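Local coordinates for 5-oxoprolinase subunit A (Thermus thermophilus, PDB 2DFA), which probably cleaves 5-oxoproline to L-glutamate at the cost of ATP hydrolysis, working in a complex with PxpB and PxpC, at residues 197-202 with 213-218; 148-153 with 160-165; 19-24 with 46-51; 89-94 with 103-108. All blocks are in the same frame, centred on the assembly; numbering follows the deposited sequence.

Contact 1: residues 197-202 with 213-218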
loop_
_atom_site.group_PDB
_atom_site.type_symbol
_atom_site.label_atom_id
_atom_site.label_comp_id
_atom_site.label_asym_id
_atom_site.label_seq_id
_atom_site.Cartn_x
_atom_site.Cartn_y
_atom_site.Cartn_z
ATOM N N LEU A 197 -27.935 -23.540 -19.539
ATOM C CA LEU A 197 -28.295 -24.854 -20.074
ATOM C C LEU A 197 -27.997 -24.937 -21.574
ATOM O O LEU A 197 -27.420 -25.892 -22.079
ATOM C CB LEU A 197 -29.802 -25.054 -19.858
ATOM C CG LEU A 197 -30.143 -25.930 -18.647
ATOM C CD1 LEU A 197 -31.641 -26.248 -18.569
ATOM C CD2 LEU A 197 -29.423 -27.281 -18.675
ATOM N N ARG A 198 -28.468 -23.901 -22.291
ATOM C CA ARG A 198 -28.283 -23.854 -23.736
ATOM C C ARG A 198 -26.810 -23.981 -24.123
ATOM O O ARG A 198 -26.435 -24.734 -25.012
ATOM C CB ARG A 198 -28.840 -22.518 -24.230
ATOM C CG ARG A 198 -28.946 -22.454 -25.754
ATOM C CD ARG A 198 -30.324 -22.903 -26.265
ATOM N NE ARG A 198 -30.261 -23.256 -27.689
ATOM C CZ ARG A 198 -30.165 -22.238 -28.565
ATOM N NH1 ARG A 198 -30.114 -20.997 -28.115
ATOM N NH2 ARG A 198 -30.146 -22.482 -29.878
ATOM N N MET A 199 -25.968 -23.171 -23.451
ATOM C CA MET A 199 -24.541 -23.203 -23.752
ATOM C C MET A 199 -23.952 -24.604 -23.560
ATOM O O MET A 199 -23.111 -25.069 -24.315
ATOM C CB MET A 199 -23.824 -22.220 -22.821
ATOM C CG MET A 199 -24.312 -20.777 -22.950
ATOM S SD MET A 199 -23.525 -19.700 -21.742
ATOM C CE MET A 199 -23.318 -18.258 -22.794
ATOM N N VAL A 200 -24.388 -25.267 -22.471
ATOM C CA VAL A 200 -23.885 -26.616 -22.210
ATOM C C VAL A 200 -24.481 -27.645 -23.179
ATOM O O VAL A 200 -23.781 -28.355 -23.889
ATOM C CB VAL A 200 -24.224 -26.990 -20.764
ATOM C CG1 VAL A 200 -23.728 -28.406 -20.466
ATOM C CG2 VAL A 200 -23.565 -26.022 -19.799
ATOM N N LEU A 201 -25.828 -27.728 -23.166
ATOM C CA LEU A 201 -26.511 -28.765 -23.943
ATOM C C LEU A 201 -26.377 -28.578 -25.465
ATOM O O LEU A 201 -26.346 -29.539 -26.226
ATOM C CB LEU A 201 -28.002 -28.763 -23.567
ATOM C CG LEU A 201 -28.285 -29.102 -22.097
ATOM C CD1 LEU A 201 -29.784 -29.104 -21.784
ATOM C CD2 LEU A 201 -27.771 -30.488 -21.699
ATOM N N GLU A 202 -26.348 -27.303 -25.916
ATOM C CA GLU A 202 -26.386 -27.072 -27.362
ATOM C C GLU A 202 -25.128 -26.380 -27.904
ATOM O O GLU A 202 -24.896 -26.310 -29.104
ATOM C CB GLU A 202 -27.629 -26.237 -27.689
ATOM C CG GLU A 202 -28.936 -27.018 -27.529
ATOM C CD GLU A 202 -30.106 -26.093 -27.799
ATOM O OE1 GLU A 202 -30.219 -25.598 -28.916
ATOM O OE2 GLU A 202 -30.923 -25.901 -26.893
ATOM N N VAL A 213 -25.080 -17.538 -31.651
ATOM C CA VAL A 213 -23.676 -17.796 -31.941
ATOM C C VAL A 213 -23.190 -19.039 -31.200
ATOM O O VAL A 213 -23.744 -19.423 -30.170
ATOM C CB VAL A 213 -22.797 -16.574 -31.546
ATOM C CG1 VAL A 213 -22.999 -16.241 -30.079
ATOM C CG2 VAL A 213 -21.330 -16.863 -31.833
ATOM N N ALA A 214 -22.155 -19.672 -31.740
ATOM C CA ALA A 214 -21.591 -20.870 -31.133
ATOM C C ALA A 214 -20.696 -20.506 -29.953
ATOM O O ALA A 214 -19.995 -19.497 -29.976
ATOM C CB ALA A 214 -20.794 -21.651 -32.166
ATOM N N VAL A 215 -20.737 -21.334 -28.919
ATOM C CA VAL A 215 -19.924 -21.126 -27.730
ATOM C C VAL A 215 -19.659 -22.460 -27.052
ATOM O O VAL A 215 -20.584 -23.239 -26.807
ATOM C CB VAL A 215 -20.616 -20.185 -26.712
ATOM C CG1 VAL A 215 -20.612 -18.756 -27.231
ATOM C CG2 VAL A 215 -22.041 -20.651 -26.454
ATOM N N ARG A 216 -18.390 -22.728 -26.764
ATOM C CA ARG A 216 -18.020 -23.964 -26.095
ATOM C C ARG A 216 -17.659 -23.565 -24.674
ATOM O O ARG A 216 -16.681 -22.856 -24.443
ATOM C CB ARG A 216 -16.831 -24.626 -26.798
ATOM C CG ARG A 216 -16.801 -26.145 -26.642
ATOM C CD ARG A 216 -15.801 -26.603 -25.595
ATOM N NE ARG A 216 -14.425 -26.434 -26.056
ATOM C CZ ARG A 216 -13.918 -27.032 -27.131
ATOM N NH1 ARG A 216 -14.672 -27.844 -27.862
ATOM N NH2 ARG A 216 -12.655 -26.819 -27.476
ATOM N N ALA A 217 -18.473 -24.008 -23.726
ATOM C CA ALA A 217 -18.266 -23.668 -22.331
ATOM C C ALA A 217 -17.647 -24.773 -21.484
ATOM O O ALA A 217 -18.348 -25.675 -21.024
ATOM C CB ALA A 217 -19.589 -23.235 -21.720
ATOM N N ASP A 218 -16.334 -24.708 -21.280
ATOM C CA ASP A 218 -15.669 -25.691 -20.434
ATOM C C ASP A 218 -16.038 -25.273 -19.016
ATOM O O ASP A 218 -16.203 -26.102 -18.120
ATOM C CB ASP A 218 -14.148 -25.646 -20.614
ATOM C CG ASP A 218 -13.707 -26.111 -21.991
ATOM O OD1 ASP A 218 -14.338 -27.046 -22.534
ATOM O OD2 ASP A 218 -12.719 -25.561 -22.524
#

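Contact 2: residues 148-153 with 160-165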
loop_
_atom_site.group_PDB
_atom_site.type_symbol
_atom_site.label_atom_id
_atom_site.label_comp_id
_atom_site.label_asym_id
_atom_site.label_seq_id
_atom_site.Cartn_x
_atom_site.Cartn_y
_atom_site.Cartn_z
ATOM N N VAL A 148 -6.904 -12.898 -28.621
ATOM C CA VAL A 148 -5.461 -13.025 -28.783
ATOM C C VAL A 148 -4.924 -13.668 -27.511
ATOM O O VAL A 148 -3.823 -14.216 -27.479
ATOM C CB VAL A 148 -4.783 -11.643 -28.989
ATOM C CG1 VAL A 148 -5.311 -10.987 -30.259
ATOM C CG2 VAL A 148 -5.029 -10.751 -27.786
ATOM N N TYR A 149 -5.729 -13.597 -26.459
ATOM C CA TYR A 149 -5.380 -14.177 -25.175
ATOM C C TYR A 149 -5.385 -15.710 -25.303
ATOM O O TYR A 149 -4.464 -16.388 -24.845
ATOM C CB TYR A 149 -6.388 -13.688 -24.127
ATOM C CG TYR A 149 -6.207 -14.261 -22.747
ATOM C CD1 TYR A 149 -4.939 -14.532 -22.242
ATOM C CD2 TYR A 149 -7.312 -14.530 -21.941
ATOM C CE1 TYR A 149 -4.772 -15.058 -20.964
ATOM C CE2 TYR A 149 -7.159 -15.054 -20.664
ATOM C CZ TYR A 149 -5.888 -15.318 -20.185
ATOM O OH TYR A 149 -5.736 -15.861 -18.931
ATOM N N GLU A 150 -6.416 -16.258 -25.935
ATOM C CA GLU A 150 -6.479 -17.704 -26.132
ATOM C C GLU A 150 -5.303 -18.108 -27.020
ATOM O O GLU A 150 -4.648 -19.125 -26.791
ATOM C CB GLU A 150 -7.785 -18.103 -26.823
ATOM C CG GLU A 150 -7.991 -19.611 -26.885
ATOM C CD GLU A 150 -9.068 -20.033 -27.872
ATOM O OE1 GLU A 150 -10.060 -19.296 -28.033
ATOM O OE2 GLU A 150 -8.926 -21.118 -28.475
ATOM N N GLU A 151 -5.036 -17.287 -28.033
ATOM C CA GLU A 151 -3.948 -17.542 -28.973
ATOM C C GLU A 151 -2.576 -17.639 -28.324
ATOM O O GLU A 151 -1.840 -18.608 -28.544
ATOM C CB GLU A 151 -3.905 -16.447 -30.036
ATOM C CG GLU A 151 -5.046 -16.477 -31.033
ATOM C CD GLU A 151 -4.922 -15.375 -32.071
ATOM O OE1 GLU A 151 -3.820 -15.220 -32.647
ATOM O OE2 GLU A 151 -5.924 -14.669 -32.318
ATOM N N GLU A 152 -2.217 -16.632 -27.533
ATOM C CA GLU A 152 -0.910 -16.635 -26.885
ATOM C C GLU A 152 -0.780 -17.776 -25.887
ATOM O O GLU A 152 0.297 -18.352 -25.730
ATOM C CB GLU A 152 -0.652 -15.292 -26.197
ATOM C CG GLU A 152 -0.545 -14.121 -27.164
ATOM C CD GLU A 152 0.506 -14.343 -28.242
ATOM O OE1 GLU A 152 1.597 -14.854 -27.919
ATOM O OE2 GLU A 152 0.250 -13.993 -29.412
ATOM N N ALA A 153 -1.877 -18.100 -25.209
ATOM C CA ALA A 153 -1.866 -19.189 -24.249
ATOM C C ALA A 153 -1.534 -20.492 -24.975
ATOM O O ALA A 153 -0.749 -21.297 -24.487
ATOM C CB ALA A 153 -3.222 -19.302 -23.559
ATOM N N VAL A 160 -5.530 -24.861 -22.340
ATOM C CA VAL A 160 -6.473 -23.757 -22.201
ATOM C C VAL A 160 -7.884 -24.234 -21.882
ATOM O O VAL A 160 -8.322 -25.273 -22.365
ATOM C CB VAL A 160 -6.504 -22.892 -23.482
ATOM C CG1 VAL A 160 -5.117 -22.342 -23.770
ATOM C CG2 VAL A 160 -7.014 -23.713 -24.654
ATOM N N VAL A 161 -8.581 -23.462 -21.055
ATOM C CA VAL A 161 -9.949 -23.767 -20.649
ATOM C C VAL A 161 -10.846 -22.626 -21.119
ATOM O O VAL A 161 -10.626 -21.470 -20.754
ATOM C CB VAL A 161 -10.060 -23.892 -19.110
ATOM C CG1 VAL A 161 -11.490 -24.196 -18.715
ATOM C CG2 VAL A 161 -9.126 -24.980 -18.606
ATOM N N LEU A 162 -11.856 -22.952 -21.924
ATOM C CA LEU A 162 -12.766 -21.945 -22.461
ATOM C C LEU A 162 -13.900 -21.550 -21.529
ATOM O O LEU A 162 -14.678 -22.387 -21.071
ATOM C CB LEU A 162 -13.336 -22.421 -23.799
ATOM C CG LEU A 162 -12.272 -22.757 -24.848
ATOM C CD1 LEU A 162 -12.947 -23.090 -26.174
ATOM C CD2 LEU A 162 -11.325 -21.571 -25.019
ATOM N N GLU A 163 -13.995 -20.251 -21.270
ATOM C CA GLU A 163 -15.009 -19.704 -20.381
ATOM C C GLU A 163 -16.164 -19.047 -21.128
ATOM O O GLU A 163 -15.971 -18.403 -22.160
ATOM C CB GLU A 163 -14.354 -18.693 -19.437
ATOM C CG GLU A 163 -15.305 -17.956 -18.529
ATOM C CD GLU A 163 -14.571 -17.150 -17.471
ATOM O OE1 GLU A 163 -13.694 -16.335 -17.834
ATOM O OE2 GLU A 163 -14.876 -17.334 -16.274
ATOM N N ALA A 164 -17.369 -19.226 -20.597
ATOM C CA ALA A 164 -18.575 -18.642 -21.177
ATOM C C ALA A 164 -19.285 -17.901 -20.053
ATOM O O ALA A 164 -19.127 -18.244 -18.876
ATOM C CB ALA A 164 -19.480 -19.738 -21.754
ATOM N N PHE A 165 -20.073 -16.892 -20.411
ATOM C CA PHE A 165 -20.771 -16.090 -19.417
ATOM C C PHE A 165 -22.283 -16.074 -19.586
ATOM O O PHE A 165 -22.817 -15.291 -20.366
ATOM C CB PHE A 165 -20.250 -14.650 -19.457
ATOM C CG PHE A 165 -18.757 -14.545 -19.336
ATOM C CD1 PHE A 165 -17.934 -14.868 -20.411
ATOM C CD2 PHE A 165 -18.171 -14.144 -18.138
ATOM C CE1 PHE A 165 -16.549 -14.792 -20.293
ATOM C CE2 PHE A 165 -16.788 -14.066 -18.012
ATOM C CZ PHE A 165 -15.975 -14.392 -19.095
#

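Contact 3: residues 19-24 with 46-51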
loop_
_atom_site.group_PDB
_atom_site.type_symbol
_atom_site.label_atom_id
_atom_site.label_comp_id
_atom_site.label_asym_id
_atom_site.label_seq_id
_atom_site.Cartn_x
_atom_site.Cartn_y
_atom_site.Cartn_z
ATOM N N GLY A 19 -17.946 -9.541 -1.106
ATOM C CA GLY A 19 -18.581 -10.683 -1.741
ATOM C C GLY A 19 -19.472 -11.518 -0.841
ATOM O O GLY A 19 -19.844 -11.095 0.252
ATOM N N HIS A 20 -19.818 -12.712 -1.311
ATOM C CA HIS A 20 -20.666 -13.633 -0.556
ATOM C C HIS A 20 -20.104 -15.044 -0.680
ATOM O O HIS A 20 -20.823 -15.979 -1.047
ATOM C CB HIS A 20 -22.097 -13.623 -1.105
ATOM C CG HIS A 20 -22.710 -12.260 -1.180
ATOM N ND1 HIS A 20 -22.502 -11.407 -2.241
ATOM C CD2 HIS A 20 -23.517 -11.598 -0.316
ATOM C CE1 HIS A 20 -23.154 -10.276 -2.029
ATOM N NE2 HIS A 20 -23.778 -10.368 -0.869
ATOM N N ASP A 21 -18.816 -15.195 -0.377
ATOM C CA ASP A 21 -18.154 -16.492 -0.474
ATOM C C ASP A 21 -18.943 -17.619 0.203
ATOM O O ASP A 21 -19.080 -18.708 -0.352
ATOM C CB ASP A 21 -16.748 -16.415 0.138
ATOM C CG ASP A 21 -15.812 -15.480 -0.630
ATOM O OD1 ASP A 21 -16.244 -14.843 -1.615
ATOM O OD2 ASP A 21 -14.629 -15.386 -0.238
ATOM N N ARG A 22 -19.454 -17.357 1.400
ATOM C CA ARG A 22 -20.210 -18.362 2.144
ATOM C C ARG A 22 -21.424 -18.880 1.372
ATOM O O ARG A 22 -21.750 -20.065 1.431
ATOM C CB ARG A 22 -20.671 -17.782 3.481
ATOM C CG ARG A 22 -19.539 -17.364 4.402
ATOM C CD ARG A 22 -19.976 -16.200 5.272
ATOM N NE ARG A 22 -20.377 -15.057 4.453
ATOM C CZ ARG A 22 -20.851 -13.913 4.939
ATOM N NH1 ARG A 22 -20.988 -13.749 6.249
ATOM N NH2 ARG A 22 -21.187 -12.932 4.113
ATOM N N GLU A 23 -22.090 -17.990 0.646
ATOM C CA GLU A 23 -23.272 -18.364 -0.122
ATOM C C GLU A 23 -22.938 -18.950 -1.489
ATOM O O GLU A 23 -23.660 -19.814 -1.998
ATOM C CB GLU A 23 -24.181 -17.148 -0.306
ATOM C CG GLU A 23 -24.720 -16.550 0.990
ATOM C CD GLU A 23 -23.626 -15.992 1.888
ATOM O OE1 GLU A 23 -22.824 -15.159 1.411
ATOM O OE2 GLU A 23 -23.571 -16.386 3.076
ATOM N N ILE A 24 -21.836 -18.491 -2.075
ATOM C CA ILE A 24 -21.426 -18.946 -3.399
ATOM C C ILE A 24 -20.683 -20.282 -3.458
ATOM O O ILE A 24 -20.928 -21.084 -4.355
ATOM C CB ILE A 24 -20.551 -17.870 -4.097
ATOM C CG1 ILE A 24 -21.393 -16.635 -4.419
ATOM C CG2 ILE A 24 -19.935 -18.437 -5.371
ATOM C CD1 ILE A 24 -22.405 -16.847 -5.531
ATOM N N LEU A 46 -6.361 -17.238 3.355
ATOM C CA LEU A 46 -6.367 -18.442 4.174
ATOM C C LEU A 46 -7.803 -18.856 4.482
ATOM O O LEU A 46 -8.145 -20.039 4.417
ATOM C CB LEU A 46 -5.601 -18.196 5.477
ATOM C CG LEU A 46 -5.564 -19.379 6.450
ATOM C CD1 LEU A 46 -4.968 -20.598 5.755
ATOM C CD2 LEU A 46 -4.750 -19.008 7.671
ATOM N N GLU A 47 -8.632 -17.873 4.812
ATOM C CA GLU A 47 -10.039 -18.112 5.119
ATOM C C GLU A 47 -10.793 -18.693 3.916
ATOM O O GLU A 47 -11.570 -19.647 4.058
ATOM C CB GLU A 47 -10.702 -16.799 5.555
ATOM C CG GLU A 47 -12.220 -16.865 5.675
ATOM C CD GLU A 47 -12.829 -15.526 6.055
ATOM O OE1 GLU A 47 -12.676 -14.548 5.284
ATOM O OE2 GLU A 47 -13.455 -15.452 7.133
ATOM N N ALA A 48 -10.560 -18.117 2.738
ATOM C CA ALA A 48 -11.219 -18.559 1.514
ATOM C C ALA A 48 -10.787 -19.960 1.115
ATOM O O ALA A 48 -11.595 -20.754 0.636
ATOM C CB ALA A 48 -10.933 -17.571 0.366
ATOM N N VAL A 49 -9.506 -20.258 1.299
ATOM C CA VAL A 49 -8.978 -21.576 0.967
ATOM C C VAL A 49 -9.596 -22.617 1.896
ATOM O O VAL A 49 -9.963 -23.717 1.465
ATOM C CB VAL A 49 -7.436 -21.602 1.090
ATOM C CG1 VAL A 49 -6.919 -23.033 1.018
ATOM C CG2 VAL A 49 -6.816 -20.766 -0.052
ATOM N N ARG A 50 -9.722 -22.268 3.170
ATOM C CA ARG A 50 -10.314 -23.190 4.131
ATOM C C ARG A 50 -11.770 -23.454 3.766
ATOM O O ARG A 50 -12.233 -24.595 3.814
ATOM C CB ARG A 50 -10.186 -22.624 5.551
ATOM C CG ARG A 50 -8.745 -22.688 6.054
ATOM C CD ARG A 50 -8.534 -22.068 7.429
ATOM N NE ARG A 50 -7.197 -22.403 7.928
ATOM C CZ ARG A 50 -6.626 -21.862 8.999
ATOM N NH1 ARG A 50 -7.263 -20.940 9.711
ATOM N NH2 ARG A 50 -5.409 -22.249 9.359
ATOM N N LEU A 51 -12.483 -22.400 3.380
ATOM C CA LEU A 51 -13.888 -22.523 2.996
ATOM C C LEU A 51 -14.041 -23.408 1.764
ATOM O O LEU A 51 -14.903 -24.289 1.726
ATOM C CB LEU A 51 -14.481 -21.140 2.715
ATOM C CG LEU A 51 -15.988 -21.058 2.451
ATOM C CD1 LEU A 51 -16.758 -21.492 3.700
ATOM C CD2 LEU A 51 -16.359 -19.629 2.074
#

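Contact 4: residues 89-94 with 103-108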
loop_
_atom_site.group_PDB
_atom_site.type_symbol
_atom_site.label_atom_id
_atom_site.label_comp_id
_atom_site.label_asym_id
_atom_site.label_seq_id
_atom_site.Cartn_x
_atom_site.Cartn_y
_atom_site.Cartn_z
ATOM N N TYR A 89 4.393 -13.739 -8.694
ATOM C CA TYR A 89 4.327 -13.404 -7.282
ATOM C C TYR A 89 2.987 -13.832 -6.689
ATOM O O TYR A 89 2.934 -14.454 -5.634
ATOM C CB TYR A 89 4.506 -11.883 -7.116
ATOM C CG TYR A 89 4.524 -11.393 -5.686
ATOM C CD1 TYR A 89 3.342 -11.283 -4.941
ATOM C CD2 TYR A 89 5.727 -11.042 -5.071
ATOM C CE1 TYR A 89 3.358 -10.835 -3.625
ATOM C CE2 TYR A 89 5.757 -10.597 -3.752
ATOM C CZ TYR A 89 4.572 -10.495 -3.033
ATOM O OH TYR A 89 4.602 -10.074 -1.728
ATOM N N GLN A 90 1.908 -13.480 -7.378
ATOM C CA GLN A 90 0.564 -13.792 -6.904
ATOM C C GLN A 90 0.250 -15.278 -6.896
ATOM O O GLN A 90 -0.295 -15.798 -5.924
ATOM C CB GLN A 90 -0.455 -13.031 -7.744
ATOM C CG GLN A 90 -0.402 -11.517 -7.492
ATOM C CD GLN A 90 -1.369 -10.739 -8.353
ATOM O OE1 GLN A 90 -2.564 -10.666 -8.056
ATOM N NE2 GLN A 90 -0.861 -10.151 -9.430
ATOM N N ILE A 91 0.589 -15.963 -7.981
ATOM C CA ILE A 91 0.343 -17.403 -8.056
ATOM C C ILE A 91 1.098 -18.089 -6.928
ATOM O O ILE A 91 0.569 -18.975 -6.260
ATOM C CB ILE A 91 0.821 -17.985 -9.406
ATOM C CG1 ILE A 91 -0.109 -17.520 -10.526
ATOM C CG2 ILE A 91 0.875 -19.513 -9.330
ATOM C CD1 ILE A 91 0.375 -17.921 -11.915
ATOM N N GLY A 92 2.344 -17.678 -6.718
ATOM C CA GLY A 92 3.139 -18.280 -5.659
ATOM C C GLY A 92 2.555 -18.079 -4.275
ATOM O O GLY A 92 2.495 -19.022 -3.474
ATOM N N ALA A 93 2.120 -16.851 -3.987
ATOM C CA ALA A 93 1.549 -16.549 -2.680
ATOM C C ALA A 93 0.343 -17.439 -2.391
ATOM O O ALA A 93 0.242 -18.011 -1.312
ATOM C CB ALA A 93 1.149 -15.073 -2.597
ATOM N N LEU A 94 -0.571 -17.546 -3.352
ATOM C CA LEU A 94 -1.758 -18.377 -3.166
ATOM C C LEU A 94 -1.379 -19.848 -3.002
ATOM O O LEU A 94 -1.934 -20.548 -2.145
ATOM C CB LEU A 94 -2.723 -18.214 -4.351
ATOM C CG LEU A 94 -3.950 -19.139 -4.319
ATOM C CD1 LEU A 94 -4.771 -18.881 -3.066
ATOM C CD2 LEU A 94 -4.793 -18.921 -5.565
ATOM N N LEU A 103 -4.001 -28.883 -0.716
ATOM C CA LEU A 103 -4.773 -28.776 -1.948
ATOM C C LEU A 103 -3.893 -28.351 -3.113
ATOM O O LEU A 103 -2.885 -27.666 -2.930
ATOM C CB LEU A 103 -5.902 -27.755 -1.784
ATOM C CG LEU A 103 -6.945 -28.025 -0.699
ATOM C CD1 LEU A 103 -7.887 -26.840 -0.585
ATOM C CD2 LEU A 103 -7.718 -29.296 -1.036
ATOM N N PRO A 104 -4.264 -28.753 -4.336
ATOM C CA PRO A 104 -3.464 -28.373 -5.501
ATOM C C PRO A 104 -3.981 -27.056 -6.076
ATOM O O PRO A 104 -5.106 -26.645 -5.783
ATOM C CB PRO A 104 -3.701 -29.532 -6.456
ATOM C CG PRO A 104 -5.170 -29.814 -6.226
ATOM C CD PRO A 104 -5.300 -29.739 -4.703
ATOM N N LEU A 105 -3.153 -26.386 -6.869
ATOM C CA LEU A 105 -3.570 -25.152 -7.527
ATOM C C LEU A 105 -4.257 -25.678 -8.783
ATOM O O LEU A 105 -3.618 -26.283 -9.641
ATOM C CB LEU A 105 -2.363 -24.297 -7.908
ATOM C CG LEU A 105 -2.718 -23.011 -8.654
ATOM C CD1 LEU A 105 -3.593 -22.118 -7.767
ATOM C CD2 LEU A 105 -1.438 -22.294 -9.065
ATOM N N HIS A 106 -5.559 -25.452 -8.879
ATOM C CA HIS A 106 -6.359 -25.963 -9.987
ATOM C C HIS A 106 -6.243 -25.251 -11.330
ATOM O O HIS A 106 -6.228 -25.892 -12.383
ATOM C CB HIS A 106 -7.820 -26.012 -9.539
ATOM C CG HIS A 106 -8.758 -26.558 -10.567
ATOM N ND1 HIS A 106 -9.594 -25.754 -11.312
ATOM C CD2 HIS A 106 -9.022 -27.832 -10.945
ATOM C CE1 HIS A 106 -10.338 -26.511 -12.100
ATOM N NE2 HIS A 106 -10.011 -27.774 -11.898
ATOM N N HIS A 107 -6.163 -23.925 -11.305
ATOM C CA HIS A 107 -6.072 -23.170 -12.545
ATOM C C HIS A 107 -5.631 -21.736 -12.270
ATOM O O HIS A 107 -5.339 -21.370 -11.134
ATOM C CB HIS A 107 -7.445 -23.129 -13.228
ATOM C CG HIS A 107 -8.493 -22.420 -12.423
ATOM N ND1 HIS A 107 -9.145 -23.009 -11.361
ATOM C CD2 HIS A 107 -8.959 -21.151 -12.491
ATOM C CE1 HIS A 107 -9.965 -22.134 -10.809
ATOM N NE2 HIS A 107 -9.871 -20.997 -11.476
ATOM N N VAL A 108 -5.570 -20.947 -13.334
ATOM C CA VAL A 108 -5.237 -19.534 -13.230
ATOM C C VAL A 108 -6.200 -18.791 -14.141
ATOM O O VAL A 108 -6.506 -19.244 -15.249
ATOM C CB VAL A 108 -3.788 -19.224 -13.672
ATOM C CG1 VAL A 108 -3.563 -17.703 -13.663
ATOM C CG2 VAL A 108 -2.794 -19.895 -12.729
#

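Contact 1: residues 197-202 with 213-218
Met199 comes down from the last turns of helix 189-201 onto Val215 and Ala217, in the chain that runs from strand 212-214 towards strand 219-222. Its CB begins the contact, lying 4.5 Å from Ala217 CB, a loose touch of methylene on methyl. One bond further, Met199 CG comes within 4.2 Å of Val215 CG2, the two side chains meeting at a slant. The rotation of Val215 explains which methyl is used: with chi1 at -72°, CG2 stands between backbone N and carbonyl carbon and projects to the helix. Met199, its CG opposite the carbonyl carbon (chi1 -59°), sets SD 4.0 Å from Ala164 CB of strand 160-164, and CE, turned by chi3 (141°), stays beside the same methyl. Tyr170 and Val205 are further neighbours, and Met199 is buried. Between the two segments the contact is apolar side-chain packing; Met199 O and Val215 O stand 4.0 Å apart without a bond, and the backbone bond of Val215 with Gly203 ties the chain to the end of the helix. On the far face of the 213-218 chain Arg216 NE and Asp218 OD1 form a salt bridge of 3.6 Å, while Asp218 OD2 takes the backbone N-H of Leu162. Helix 189-201 packs on the lead-in to strand 219-222, in a crossover from strand 160-164 to its parallel neighbour 219-222 that carries the inserted 204-206/212-214 hairpin.

Contact 2: residues 148-153 with 160-165
Ala153 and Val160 make the closest approach between 148-153 and 160-165, whose helix and strand run nearly antiparallel (165°) with their axes 9.5 Å apart. This apolar part is small: Ala153 CB meets Val160 CG1 at 3.6 Å. Val160 was deposited in two conformers, so the meeting belongs to the conformer described here, in which CG1 lies opposite the carbonyl carbon and leans to the helix.

The second kind of contact sets a carboxylate on a methyl. Glu150 stretches out with CG opposite its backbone N (chi1 -172°), which carries the group across to Leu162. Its CD lies 3.9 Å from Leu162 CD2 and its OE1 lies 4.0 Å from that same methyl, the two side chains slanting past each other.

Polar needs are met outside the pair of segments. Glu150 OE2 forms a salt bridge with Arg154, and OE1 accepts the backbone N-H of Gly146. The strand is hydrogen-bonded to strands 141-143 and 219-222. Strand 141-143, helix 148-155 and strand 160-164 form one beta-alpha-beta unit.

The helix thus rests on the strand through van der Waals contact alone. Glu150 offers its carboxylate carbon and one oxygen to a leucine, while the ion pair with Arg154 would be expected to keep it ionised.

Contact 3: residues 19-24 with 46-51
This is a helix-to-helix packing contact on the outer layer of an alpha/beta barrel-like fold: the short helix 21-24, which follows strand 2-9, leans on helix 42-54, which connects strands 30-34 and 58-62. Most of it centres on one methyl. Leu51 carries CG opposite its backbone N (chi1 -173°), and its CD2 rests against the first turn of the short helix. There it meets Asp21 CB at 3.8 Å and Asp21 O at the same distance, so a methyl covers both the side-chain root and the peptide carbonyl. The turn that receives it begins at His20, in the N-cap position, whose O accepts Ile24 N at 2.9 Å.

The carboxylate of Asp21 is turned away from this methyl to the end of strand 2-9, where OD2 accepts the backbone N-H of Gly10. Asp21 OD2 and Glu47 OE1, both acidic, stay 5.9 Å apart, and Glu47 has its own partner in Arg44. Further round helix 42-54, Leu46 packs on Tyr84 of the second subunit. At the margins of the contact, Leu51 CD2 also lies 3.9 Å from Arg22 N, and Asp21 OD2 lies 4.3 Å from the methyl Ala48 CB.

Contact 4: residues 89-94 with 103-108
His106 ND1 and His107 ND1 share a hydrogen bond of 2.8 Å, nearly straight at 161°, and each ring meets the other at its edge. Both rings are also held at the far nitrogen: His106 NE2 bonds to the terminal OXT of Phe250, and His107 NE2 to Asn32 OD1. Side-chain torsions bring the neighbours together, with His106 CG opposite its backbone N (chi1 -178°) and His107 swung to chi1 63°.

Leu105 and Val108, on either side of the histidine pair in sequence, point instead to helix 80-100. Leu105 CD2 packs on Ile91 CG2 at 3.6 Å, the two side chains meeting at about a right angle, and its other methyl, CD1, lies 4.1 Å from Leu94 CD2. Leu105 therefore spans one turn of the helix, with one branch for each of two residues three apart. In this alpha/beta barrel-like fold the 103-108 chain bridges two strands, His106 and His107 bonded through the backbone to Val59 and Ala61 on one side, Val108 to Pro140 and Val142 on the other. The helix covers it from outside. Ile91 CD1 reaches Val108 CG2 at 3.8 Å, again at about a right angle. Val132 and Phe135 of helix 122-135 lie against Ile91, and Ala61 against both Ile91 and Leu94; Ile91, Leu94 and Val108 are buried. On another face of the helix, Tyr89 OH bonds to Cys35 O of the second subunit.

In the fold
The four contacts fall into two touching pairs round the barrel-like sheet. Contacts 1 and 2, with centres 15 Å apart, meet at strand 160-164: Asp218 CB lies 3.6 Å from Val161 CG1, and Ala217 CB packs on Ala164 CB at 3.5 Å. Contacts 3 and 4, centres 16 Å apart, meet where Val49 CG2 lies 4.1 Å from Leu94 CD1. Contacts 2 and 4 come closest between the pairs, with nearest atoms about 5 Å apart, whereas the centres of contacts 1 and 4 are about 28 Å apart, across the chain's centre. Asp8, His62 and His111 might form a vacant metal site; Asp21 and Leu94 lie near it without touching.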